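Local structure of serpin B3 (Homo sapiens, 4ZK3) at residues V41-K46 against K124-T129; K54-F59 against R300-V305; T172-V177 against S315-S320; G310-S315 against G322-G327. The protein belongs to the serpin family and probably inhibits proteases, papain-like cysteine proteases among them; its psoriasis-associated form, Pso p27, assembles into large aggregates. One frame throughout, in Å; residues are numbered along the deposited sequence.

Contact 1. Residues V41-K46 against K124-T129; sequences VLLGAK and KKFYQT
Leu-43 and Phe-126 are the nearest pair of CA atoms across the two segments, 9.3 Å apart, a gap wide enough that only side chains bridge it. Both segments lie where helices end. Residues 41-46 leave helix 31-42 through a type I beta turn from Leu-42 to Ala-45, closed by Ala-45 N bonding to Leu-42 O at 2.8 Å. Residues 124-129 leave helix 117-127, and Gln-128, with positive phi, breaks its helical course.

A single methyl carries the contact. CD2 of Leu-43 comes 3.6 Å from CE2 of Tyr-127, at the edge of that ring and near its plane, and the two side chains slide past each other in opposite directions. The same CD2 approaches the Phe-126 ring obliquely, 4.0 Å from CD2 of the phenylalanine. In both aromatic residues CG stands anti to the carbonyl carbon (chi1 -59° in Phe-126, -71° in Tyr-127), which brings two successive rings to bear on one leucine branch. Helix 81-91 adds to the surroundings: His-83 meets Phe-126 edge-to-face, His-82 touches Leu-43 and Leu-89 touches Tyr-127.

Leucine suits the spot because its length brings one methyl, CD2, to both rings. With no hydrogen bond between the segments, attraction here rests on dispersion and the exclusion of water, which favour close fit over any fixed direction.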
loop_
_atom_site.group_PDB
_atom_site.type_symbol
_atom_site.label_atom_id
_atom_site.label_comp_id
_atom_site.label_asym_id
_atom_site.label_seq_id
_atom_site.Cartn_x
_atom_site.Cartn_y
_atom_site.Cartn_z
ATOM N N VAL A 41 -8.072 14.277 -1.599
ATOM C CA VAL A 41 -9.538 14.479 -1.697
ATOM C C VAL A 41 -10.100 15.235 -0.463
ATOM O O VAL A 41 -10.833 16.206 -0.589
ATOM C CB VAL A 41 -10.266 13.149 -1.810
ATOM C CG1 VAL A 41 -11.785 13.390 -1.818
ATOM C CG2 VAL A 41 -9.827 12.340 -3.047
ATOM N N LEU A 42 -9.688 14.820 0.736
ATOM C CA LEU A 42 -10.149 15.452 1.988
ATOM C C LEU A 42 -9.904 16.949 2.032
ATOM O O LEU A 42 -10.781 17.709 2.390
ATOM C CB LEU A 42 -9.412 14.815 3.172
ATOM C CG LEU A 42 -9.774 15.229 4.610
ATOM C CD1 LEU A 42 -11.275 15.281 4.799
ATOM C CD2 LEU A 42 -9.137 14.270 5.608
ATOM N N LEU A 43 -8.689 17.368 1.689
ATOM C CA LEU A 43 -8.357 18.775 1.558
ATOM C C LEU A 43 -9.383 19.593 0.758
ATOM O O LEU A 43 -9.504 20.792 0.952
ATOM C CB LEU A 43 -6.975 18.876 0.897
ATOM C CG LEU A 43 -5.910 19.845 1.335
ATOM C CD1 LEU A 43 -6.003 20.273 2.787
ATOM C CD2 LEU A 43 -4.533 19.242 0.988
ATOM N N GLY A 44 -10.112 19.002 -0.173
ATOM C CA GLY A 44 -11.121 19.775 -0.881
ATOM C C GLY A 44 -12.561 19.482 -0.459
ATOM O O GLY A 44 -13.503 20.041 -1.043
ATOM N N ALA A 45 -12.744 18.594 0.528
ATOM C CA ALA A 45 -14.076 18.164 0.971
ATOM C C ALA A 45 -14.597 19.107 2.087
ATOM O O ALA A 45 -13.808 19.785 2.749
ATOM C CB ALA A 45 -14.032 16.723 1.492
ATOM N N LYS A 46 -15.916 19.147 2.268
ATOM C CA LYS A 46 -16.504 19.913 3.355
ATOM C C LYS A 46 -17.495 19.082 4.141
ATOM O O LYS A 46 -17.974 18.037 3.692
ATOM C CB LYS A 46 -17.296 21.122 2.842
ATOM C CG LYS A 46 -16.568 22.128 1.999
ATOM C CD LYS A 46 -15.571 22.911 2.804
ATOM C CE LYS A 46 -14.981 24.009 1.931
ATOM N NZ LYS A 46 -13.719 24.509 2.528
ATOM N N LYS A 124 -0.320 21.235 -3.260
ATOM C CA LYS A 124 1.085 21.466 -3.515
ATOM C C LYS A 124 1.906 21.427 -2.226
ATOM O O LYS A 124 2.941 20.746 -2.142
ATOM C CB LYS A 124 1.320 22.752 -4.323
ATOM C CG LYS A 124 0.786 22.707 -5.779
ATOM C CD LYS A 124 0.926 24.047 -6.532
ATOM C CE LYS A 124 0.157 24.043 -7.809
ATOM N NZ LYS A 124 0.289 25.328 -8.527
ATOM N N LYS A 125 1.412 22.108 -1.218
ATOM C CA LYS A 125 2.111 22.233 0.037
ATOM C C LYS A 125 2.097 20.981 0.944
ATOM O O LYS A 125 3.130 20.619 1.464
ATOM C CB LYS A 125 1.505 23.369 0.831
ATOM C CG LYS A 125 2.131 23.555 2.208
ATOM C CD LYS A 125 1.159 24.293 3.124
ATOM C CE LYS A 125 1.801 24.729 4.428
ATOM N NZ LYS A 125 0.876 25.702 5.067
ATOM N N PHE A 126 0.936 20.388 1.200
ATOM C CA PHE A 126 0.894 19.194 2.091
ATOM C C PHE A 126 1.268 17.850 1.430
ATOM O O PHE A 126 1.811 16.956 2.114
ATOM C CB PHE A 126 -0.458 19.056 2.774
ATOM C CG PHE A 126 -0.813 20.244 3.606
ATOM C CD1 PHE A 126 -0.124 20.502 4.781
ATOM C CD2 PHE A 126 -1.785 21.147 3.171
ATOM C CE1 PHE A 126 -0.423 21.631 5.525
ATOM C CE2 PHE A 126 -2.080 22.278 3.910
ATOM C CZ PHE A 126 -1.399 22.518 5.090
ATOM N N TYR A 127 0.988 17.732 0.129
ATOM C CA TYR A 127 1.122 16.457 -0.594
ATOM C C TYR A 127 2.126 16.556 -1.714
ATOM O O TYR A 127 2.328 15.606 -2.441
ATOM C CB TYR A 127 -0.246 16.039 -1.159
ATOM C CG TYR A 127 -1.143 15.609 -0.070
ATOM C CD1 TYR A 127 -1.089 14.311 0.430
ATOM C CD2 TYR A 127 -1.956 16.525 0.566
ATOM C CE1 TYR A 127 -1.890 13.934 1.487
ATOM C CE2 TYR A 127 -2.738 16.151 1.649
ATOM C CZ TYR A 127 -2.717 14.878 2.088
ATOM O OH TYR A 127 -3.490 14.529 3.170
ATOM N N GLN A 128 2.786 17.717 -1.854
ATOM C CA GLN A 128 3.833 17.893 -2.876
ATOM C C GLN A 128 3.250 17.607 -4.257
ATOM O O GLN A 128 3.935 17.171 -5.164
ATOM C CB GLN A 128 5.042 16.995 -2.599
ATOM C CG GLN A 128 5.560 16.998 -1.165
ATOM C CD GLN A 128 6.771 16.008 -0.916
ATOM O OE1 GLN A 128 6.903 14.915 -1.519
ATOM N NE2 GLN A 128 7.644 16.406 0.006
ATOM N N THR A 129 1.966 17.871 -4.432
ATOM C CA THR A 129 1.276 17.512 -5.635
ATOM C C THR A 129 1.672 18.460 -6.809
ATOM O O THR A 129 1.601 19.682 -6.664
ATOM C CB THR A 129 -0.235 17.565 -5.373
ATOM O OG1 THR A 129 -0.536 16.710 -4.244
ATOM C CG2 THR A 129 -0.996 17.083 -6.607
#

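Contact 2. Residues K54-F59 against R300-V305; sequences KKVLHF and RTMGMV
Val-56 meets the end of helix 296-302 with every carbon of its side chain, from a backbone 6.2 Å away, measured between CA of Val-56 and CA of Gly-303. Its CB already touches Met-304, 4.0 Å from the sulfur SD. The two methyls then part. CG1, anti to the backbone N (chi1 161°), lies between both methionines, 3.8 Å from SD of Met-304 and 4.0 Å from CE of Met-302. CG2, anti to the carbonyl carbon, reaches the chain itself, 3.4 Å from Met-302 O. It also touches CA of Gly-303, and it lies 3.7 Å from CG of Met-304.

That approach depends on how the helix stops. Gly-303 has positive phi and ends helix 296-302 in a Schellman motif; it suits the place because a CB there would be jammed against the preceding carbonyl and would press on Val-56 CG2. Helix 47-57 ends in a Schellman motif too, with His-58 as its C-prime residue, so in this part of the serpin body two helix termini are laid together.

Both methionines cross the valine at about a right angle, and each bends at chi3. Such unbranched, flexible chains can fold round a compact beta-branched knob. Phe-11 of helix 4-19 touches Val-56 and Met-302, while Gln-52 OE1 accepts a hydrogen bond from Val-305 N just beyond the methionines.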
loop_
_atom_site.group_PDB
_atom_site.type_symbol
_atom_site.label_atom_id
_atom_site.label_comp_id
_atom_site.label_asym_id
_atom_site.label_seq_id
_atom_site.Cartn_x
_atom_site.Cartn_y
_atom_site.Cartn_z
ATOM N N LYS A 54 -12.377 11.421 6.900
ATOM C CA LYS A 54 -11.534 11.428 8.079
ATOM C C LYS A 54 -11.739 10.174 8.889
ATOM O O LYS A 54 -10.758 9.596 9.384
ATOM C CB LYS A 54 -11.752 12.665 8.956
ATOM C CG LYS A 54 -10.836 13.824 8.616
ATOM C CD LYS A 54 -10.897 14.982 9.608
ATOM C CE LYS A 54 -12.236 15.687 9.473
ATOM N NZ LYS A 54 -12.131 17.157 9.199
ATOM N N LYS A 55 -12.995 9.744 9.033
ATOM C CA LYS A 55 -13.270 8.569 9.847
ATOM C C LYS A 55 -12.712 7.273 9.214
ATOM O O LYS A 55 -12.163 6.437 9.876
ATOM C CB LYS A 55 -14.776 8.403 10.047
ATOM C CG LYS A 55 -15.071 7.076 10.722
ATOM C CD LYS A 55 -16.485 6.951 11.258
ATOM C CE LYS A 55 -16.490 5.946 12.411
ATOM N NZ LYS A 55 -17.595 4.972 12.229
ATOM N N VAL A 56 -12.909 7.111 7.913
ATOM C CA VAL A 56 -12.371 5.974 7.177
ATOM C C VAL A 56 -10.860 5.923 7.273
ATOM O O VAL A 56 -10.313 4.853 7.485
ATOM C CB VAL A 56 -12.860 6.045 5.739
ATOM C CG1 VAL A 56 -12.025 5.196 4.775
ATOM C CG2 VAL A 56 -14.337 5.640 5.702
ATOM N N LEU A 57 -10.178 7.071 7.147
ATOM C CA LEU A 57 -8.701 7.129 7.237
ATOM C C LEU A 57 -8.151 7.033 8.681
ATOM O O LEU A 57 -6.926 6.834 8.905
ATOM C CB LEU A 57 -8.211 8.402 6.598
ATOM C CG LEU A 57 -8.472 8.471 5.084
ATOM C CD1 LEU A 57 -8.078 9.841 4.582
ATOM C CD2 LEU A 57 -7.694 7.423 4.348
ATOM N N HIS A 58 -9.074 7.144 9.648
ATOM C CA HIS A 58 -8.765 7.216 11.090
ATOM C C HIS A 58 -8.030 8.549 11.421
ATOM O O HIS A 58 -7.429 8.687 12.467
ATOM C CB HIS A 58 -8.033 5.963 11.638
ATOM C CG HIS A 58 -8.833 4.671 11.580
ATOM N ND1 HIS A 58 -9.314 4.048 12.708
ATOM C CD2 HIS A 58 -9.195 3.874 10.548
ATOM C CE1 HIS A 58 -9.959 2.938 12.379
ATOM N NE2 HIS A 58 -9.897 2.801 11.069
ATOM N N PHE A 59 -8.162 9.547 10.540
ATOM C CA PHE A 59 -7.543 10.865 10.715
ATOM C C PHE A 59 -8.278 11.615 11.817
ATOM O O PHE A 59 -7.751 12.582 12.351
ATOM C CB PHE A 59 -7.606 11.699 9.427
ATOM C CG PHE A 59 -6.461 11.446 8.418
ATOM C CD1 PHE A 59 -5.647 10.313 8.490
ATOM C CD2 PHE A 59 -6.254 12.351 7.366
ATOM C CE1 PHE A 59 -4.648 10.106 7.552
ATOM C CE2 PHE A 59 -5.263 12.164 6.447
ATOM C CZ PHE A 59 -4.449 11.037 6.544
ATOM N N ARG A 300 -17.152 2.843 0.197
ATOM C CA ARG A 300 -18.579 3.059 0.488
ATOM C C ARG A 300 -19.001 2.268 1.732
ATOM O O ARG A 300 -19.387 2.891 2.715
ATOM C CB ARG A 300 -19.414 2.710 -0.732
ATOM C CG ARG A 300 -20.878 3.087 -0.667
ATOM C CD ARG A 300 -21.490 2.667 -1.994
ATOM N NE ARG A 300 -21.461 3.766 -2.956
ATOM C CZ ARG A 300 -21.243 3.651 -4.258
ATOM N NH1 ARG A 300 -20.982 2.481 -4.827
ATOM N NH2 ARG A 300 -21.279 4.747 -5.009
ATOM N N THR A 301 -18.807 0.954 1.714
ATOM C CA THR A 301 -18.998 0.101 2.887
ATOM C C THR A 301 -18.351 0.615 4.147
ATOM O O THR A 301 -18.912 0.463 5.260
ATOM C CB THR A 301 -18.391 -1.276 2.641
ATOM O OG1 THR A 301 -18.971 -1.843 1.461
ATOM C CG2 THR A 301 -18.594 -2.212 3.819
ATOM N N MET A 302 -17.147 1.188 3.993
ATOM C CA MET A 302 -16.333 1.546 5.108
ATOM C C MET A 302 -16.852 2.811 5.693
ATOM O O MET A 302 -16.450 3.156 6.756
ATOM C CB MET A 302 -14.844 1.656 4.712
ATOM C CG MET A 302 -14.220 0.281 4.346
ATOM S SD MET A 302 -12.515 0.177 3.673
ATOM C CE MET A 302 -11.828 1.200 4.949
ATOM N N GLY A 303 -17.748 3.527 5.020
ATOM C CA GLY A 303 -18.286 4.781 5.578
ATOM C C GLY A 303 -18.260 5.970 4.645
ATOM O O GLY A 303 -18.880 7.009 4.948
ATOM N N MET A 304 -17.527 5.857 3.527
ATOM C CA MET A 304 -17.409 6.983 2.589
ATOM C C MET A 304 -18.546 6.917 1.565
ATOM O O MET A 304 -18.409 6.277 0.499
ATOM C CB MET A 304 -16.014 7.051 1.913
ATOM C CG MET A 304 -14.936 7.762 2.702
ATOM S SD MET A 304 -13.256 7.473 2.007
ATOM C CE MET A 304 -13.431 8.119 0.363
ATOM N N VAL A 305 -19.666 7.592 1.894
ATOM C CA VAL A 305 -20.858 7.583 1.017
ATOM C C VAL A 305 -21.130 8.870 0.259
ATOM O O VAL A 305 -21.413 8.812 -0.951
ATOM C CB VAL A 305 -22.190 7.137 1.714
ATOM C CG1 VAL A 305 -22.524 5.691 1.333
ATOM C CG2 VAL A 305 -22.122 7.254 3.214
#

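Contact 3. Residues T172-V177 against S315-S320; sequences TTLVLV and SGMTGS
Met-317 reaches across to Leu-174 and Leu-176, and the contact between the segments is apolar throughout. SD of Met-317 lies 4.0 Å from CD1 of Leu-174, the two side chains crossing at about a right angle, while its terminal CE stands 4.3 Å from CD1 of Leu-176. The backbones stay well apart, 10.0 Å between CA of Leu-174 and CA of Met-317, and the methionine spans the gap because its chain is fully extended beyond CG (chi2 -175°, chi3 180°). A long, unbranched residue suits this reach, and the leucines suit a strand whose alternate residues face the same side.

No hydrogen bond crosses between the segments. Within 315-320, Gly-319 N bonds to Ser-315 O at 2.7 Å, closing the short, weakly bonded helix 315-318. A weak bond of 2.8 Å runs from Thr-318 OG1 to Ser-320 O. Gly-319 turns the chain with positive phi, at angles where a CB would strike the preceding carbonyl.

Strand 174-185 lies between strands 99-110 and 340-351, backbone-bonded and antiparallel to both, in an arrangement consistent with the serpin sheet after its cleaved reactive loop has inserted as a strand. Thr-173 and Leu-174 form a classic bulge opposite Gly-351. Val-175 and Val-177 pack against helix 140-153, whereas Leu-176 and Met-317 both touch Tyr-119 of helix 117-127.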
loop_
_atom_site.group_PDB
_atom_site.type_symbol
_atom_site.label_atom_id
_atom_site.label_comp_id
_atom_site.label_asym_id
_atom_site.label_seq_id
_atom_site.Cartn_x
_atom_site.Cartn_y
_atom_site.Cartn_z
ATOM N N THR A 172 -15.061 13.768 -17.533
ATOM C CA THR A 172 -14.101 13.692 -16.402
ATOM C C THR A 172 -13.443 15.011 -16.218
ATOM O O THR A 172 -13.013 15.608 -17.182
ATOM C CB THR A 172 -13.059 12.587 -16.654
ATOM O OG1 THR A 172 -13.731 11.336 -16.553
ATOM C CG2 THR A 172 -11.956 12.568 -15.594
ATOM N N THR A 173 -13.377 15.522 -14.980
ATOM C CA THR A 173 -12.649 16.777 -14.790
ATOM C C THR A 173 -11.379 16.709 -13.913
ATOM O O THR A 173 -10.582 17.639 -13.961
ATOM C CB THR A 173 -13.568 17.879 -14.265
ATOM O OG1 THR A 173 -14.177 17.435 -13.049
ATOM C CG2 THR A 173 -14.584 18.257 -15.356
ATOM N N LEU A 174 -11.216 15.614 -13.160
ATOM C CA LEU A 174 -10.175 15.458 -12.134
ATOM C C LEU A 174 -9.776 13.972 -12.009
ATOM O O LEU A 174 -10.617 13.127 -11.853
ATOM C CB LEU A 174 -10.756 15.966 -10.802
ATOM C CG LEU A 174 -10.034 15.545 -9.522
ATOM C CD1 LEU A 174 -9.610 16.698 -8.641
ATOM C CD2 LEU A 174 -10.902 14.623 -8.713
ATOM N N VAL A 175 -8.485 13.685 -12.117
ATOM C CA VAL A 175 -7.911 12.418 -11.627
ATOM C C VAL A 175 -6.721 12.768 -10.692
ATOM O O VAL A 175 -5.751 13.437 -11.073
ATOM C CB VAL A 175 -7.419 11.523 -12.754
ATOM C CG1 VAL A 175 -6.759 10.239 -12.225
ATOM C CG2 VAL A 175 -8.571 11.197 -13.728
ATOM N N LEU A 176 -6.835 12.364 -9.442
ATOM C CA LEU A 176 -5.773 12.538 -8.505
ATOM C C LEU A 176 -5.050 11.212 -8.451
ATOM O O LEU A 176 -5.683 10.159 -8.364
ATOM C CB LEU A 176 -6.344 12.885 -7.158
ATOM C CG LEU A 176 -6.946 14.283 -7.045
ATOM C CD1 LEU A 176 -7.851 14.408 -5.842
ATOM C CD2 LEU A 176 -5.839 15.264 -6.878
ATOM N N VAL A 177 -3.723 11.249 -8.460
ATOM C CA VAL A 177 -2.955 10.039 -8.504
ATOM C C VAL A 177 -1.825 10.055 -7.506
ATOM O O VAL A 177 -1.202 11.056 -7.358
ATOM C CB VAL A 177 -2.439 9.785 -9.940
ATOM C CG1 VAL A 177 -1.710 8.468 -9.982
ATOM C CG2 VAL A 177 -3.613 9.725 -10.895
ATOM N N SER A 315 -16.671 21.231 -2.559
ATOM C CA SER A 315 -16.693 22.635 -2.938
ATOM C C SER A 315 -15.391 23.307 -2.566
ATOM O O SER A 315 -15.096 24.442 -3.024
ATOM C CB SER A 315 -17.875 23.346 -2.249
ATOM O OG SER A 315 -17.742 23.351 -0.847
ATOM N N GLY A 316 -14.595 22.642 -1.719
ATOM C CA GLY A 316 -13.227 23.136 -1.436
ATOM C C GLY A 316 -12.242 22.997 -2.620
ATOM O O GLY A 316 -11.129 23.574 -2.624
ATOM N N MET A 317 -12.653 22.245 -3.621
ATOM C CA MET A 317 -11.826 22.071 -4.840
ATOM C C MET A 317 -12.074 23.197 -5.830
ATOM O O MET A 317 -11.141 23.617 -6.524
ATOM C CB MET A 317 -12.128 20.759 -5.515
ATOM C CG MET A 317 -11.588 19.559 -4.759
ATOM S SD MET A 317 -11.841 18.025 -5.651
ATOM C CE MET A 317 -11.143 16.792 -4.586
ATOM N N THR A 318 -13.337 23.642 -5.908
ATOM C CA THR A 318 -13.809 24.512 -6.973
ATOM C C THR A 318 -14.397 25.824 -6.498
ATOM O O THR A 318 -14.376 26.777 -7.241
ATOM C CB THR A 318 -14.850 23.768 -7.843
ATOM O OG1 THR A 318 -15.798 23.104 -7.000
ATOM C CG2 THR A 318 -14.160 22.673 -8.712
ATOM N N GLY A 319 -14.879 25.903 -5.264
ATOM C CA GLY A 319 -15.647 27.061 -4.799
ATOM C C GLY A 319 -17.160 26.836 -4.802
ATOM O O GLY A 319 -17.930 27.701 -4.383
ATOM N N SER A 320 -17.627 25.703 -5.284
ATOM C CA SER A 320 -19.063 25.418 -5.183
ATOM C C SER A 320 -19.252 23.933 -5.301
ATOM O O SER A 320 -18.371 23.233 -5.817
ATOM C CB SER A 320 -19.825 26.100 -6.301
ATOM O OG SER A 320 -19.551 25.442 -7.515
#

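Contact 4. Residues G310-S315 against G322-G327; sequences GDADLS and GLVLSG
Leu-314 and Leu-323 cross at about a right angle, root against root: their CB atoms are 4.0 Å apart. Beyond that crossing the Leu-314 side chain, with CG anti to its carbonyl carbon (chi1 -76°), runs past the second backbone, where its CD1 lies 3.8 Å from Leu-323 O. The same methyl then meets CD2 of Leu-325 at 4.1 Å, the tip of Leu-325 coming nearer than its root. Ala-312, two residues earlier, faces the same segment with only a methyl: its CB sits 3.5 Å from Leu-323 O and 4.0 Å from CG2 of Val-324. A residue this small suits a place where the backbones come so close.

Between the two backbones a water joins the segments, taking the place of direct backbone bonds. It accepts from Leu-314 N and Gly-322 N and donates to Ala-312 O and Leu-323 O, the last at 2.7 Å, which uses two donors and two acceptors. Here the chain enters strand 325-336, a strand of the serpin sheet, whose Ser-326 and Gly-327 form a classic bulge opposite Val-350.

Asp-313 starts off away from the other segment and builds an Asx turn. Its OD1 is gripped twice, by Ser-315 N at 3.0 Å, nearly along the carboxylate C-O axis, and by Ser-315 OG at 2.6 Å on the syn lone pair. The turn lies just ahead of the short, weakly bonded helix 315-318, while Thr-49 OG1 bonds to Asp-313 N and Arg-321 NE to Ala-312 O.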
loop_
_atom_site.group_PDB
_atom_site.type_symbol
_atom_site.label_atom_id
_atom_site.label_comp_id
_atom_site.label_asym_id
_atom_site.label_seq_id
_atom_site.Cartn_x
_atom_site.Cartn_y
_atom_site.Cartn_z
ATOM N N GLY A 310 -24.835 12.278 -4.913
ATOM C CA GLY A 310 -25.313 13.604 -5.075
ATOM C C GLY A 310 -25.114 14.490 -3.873
ATOM O O GLY A 310 -25.145 15.703 -4.046
ATOM N N ASP A 311 -24.929 13.903 -2.678
ATOM C CA ASP A 311 -24.686 14.679 -1.462
ATOM C C ASP A 311 -23.260 15.227 -1.394
ATOM O O ASP A 311 -22.962 16.027 -0.513
ATOM C CB ASP A 311 -24.860 13.829 -0.190
ATOM C CG ASP A 311 -26.292 13.324 0.023
ATOM O OD1 ASP A 311 -27.239 13.923 -0.563
ATOM O OD2 ASP A 311 -26.447 12.329 0.788
ATOM N N ALA A 312 -22.377 14.780 -2.280
ATOM C CA ALA A 312 -20.945 15.126 -2.221
ATOM C C ALA A 312 -20.736 16.596 -1.999
ATOM O O ALA A 312 -21.351 17.416 -2.689
ATOM C CB ALA A 312 -20.278 14.715 -3.549
ATOM N N ASP A 313 -19.879 16.971 -1.067
ATOM C CA ASP A 313 -19.450 18.348 -0.997
ATOM C C ASP A 313 -17.900 18.410 -1.114
ATOM O O ASP A 313 -17.195 18.180 -0.128
ATOM C CB ASP A 313 -19.940 19.032 0.282
ATOM C CG ASP A 313 -19.636 20.537 0.301
ATOM O OD1 ASP A 313 -18.900 21.054 -0.585
ATOM O OD2 ASP A 313 -20.105 21.231 1.223
ATOM N N LEU A 314 -17.446 18.784 -2.318
ATOM C CA LEU A 314 -16.051 18.931 -2.704
ATOM C C LEU A 314 -15.890 20.345 -3.166
ATOM O O LEU A 314 -15.063 20.663 -4.040
ATOM C CB LEU A 314 -15.760 17.970 -3.864
ATOM C CG LEU A 314 -15.602 16.496 -3.477
ATOM C CD1 LEU A 314 -15.285 15.593 -4.683
ATOM C CD2 LEU A 314 -14.510 16.375 -2.412
ATOM N N SER A 315 -16.671 21.231 -2.559
ATOM C CA SER A 315 -16.693 22.635 -2.938
ATOM C C SER A 315 -15.391 23.307 -2.566
ATOM O O SER A 315 -15.096 24.442 -3.024
ATOM C CB SER A 315 -17.875 23.346 -2.249
ATOM O OG SER A 315 -17.742 23.351 -0.847
ATOM N N GLY A 322 -20.828 20.302 -6.601
ATOM C CA GLY A 322 -21.228 19.701 -7.845
ATOM C C GLY A 322 -20.304 18.575 -8.277
ATOM O O GLY A 322 -20.716 17.691 -9.032
ATOM N N LEU A 323 -19.044 18.626 -7.830
ATOM C CA LEU A 323 -18.056 17.528 -8.110
ATOM C C LEU A 323 -18.405 16.305 -7.313
ATOM O O LEU A 323 -18.728 16.434 -6.122
ATOM C CB LEU A 323 -16.621 17.944 -7.752
ATOM C CG LEU A 323 -15.807 18.534 -8.911
ATOM C CD1 LEU A 323 -14.511 19.138 -8.402
ATOM C CD2 LEU A 323 -15.525 17.481 -9.967
ATOM N N VAL A 324 -18.361 15.154 -7.978
ATOM C CA VAL A 324 -18.603 13.826 -7.380
ATOM C C VAL A 324 -17.527 12.863 -7.884
ATOM O O VAL A 324 -17.098 12.978 -9.039
ATOM C CB VAL A 324 -19.964 13.266 -7.811
ATOM C CG1 VAL A 324 -20.211 11.922 -7.178
ATOM C CG2 VAL A 324 -21.066 14.266 -7.445
ATOM N N LEU A 325 -17.078 11.937 -7.039
ATOM C CA LEU A 325 -16.122 10.916 -7.488
ATOM C C LEU A 325 -16.832 9.726 -8.109
ATOM O O LEU A 325 -17.764 9.110 -7.497
ATOM C CB LEU A 325 -15.242 10.406 -6.368
ATOM C CG LEU A 325 -14.437 11.441 -5.596
ATOM C CD1 LEU A 325 -13.559 10.733 -4.576
ATOM C CD2 LEU A 325 -13.649 12.326 -6.530
ATOM N N SER A 326 -16.362 9.398 -9.309
ATOM C CA SER A 326 -16.828 8.270 -10.081
ATOM C C SER A 326 -16.049 7.008 -9.787
ATOM O O SER A 326 -16.590 5.950 -9.952
ATOM C CB SER A 326 -16.777 8.572 -11.586
ATOM O OG SER A 326 -15.464 8.942 -12.071
ATOM N N GLY A 327 -14.781 7.083 -9.353
ATOM C CA GLY A 327 -14.065 5.845 -9.020
ATOM C C GLY A 327 -12.780 6.026 -8.204
ATOM O O GLY A 327 -12.266 7.120 -8.037
HETATM O O HOH W 1 -19.310 18.604 -4.584
#

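From the N terminus, contact 1 closes the first loop, from the end of helix 31-42 to the end of helix 117-127. Contact 2 opens inside that loop, at helix 47-57, and closes far beyond it at 300-305, so the two cross. Contact 3 opens at 172-177, within the span of contact 2, and crosses it to reach 315-320. Contact 4 closes a short loop, crosses contact 3 and shares Ser-315 with it. Gly-44 and Leu-323 pack on Met-317, tying contacts 1, 3 and 4; Leu-42 on Lys-54 joins contacts 1 and 2. Contacts 1 and 2 join helix ends, contact 3 sets helix 315-318 on strand 174-185, and contact 4 sets loop 310-315 on the start of strand 325-336.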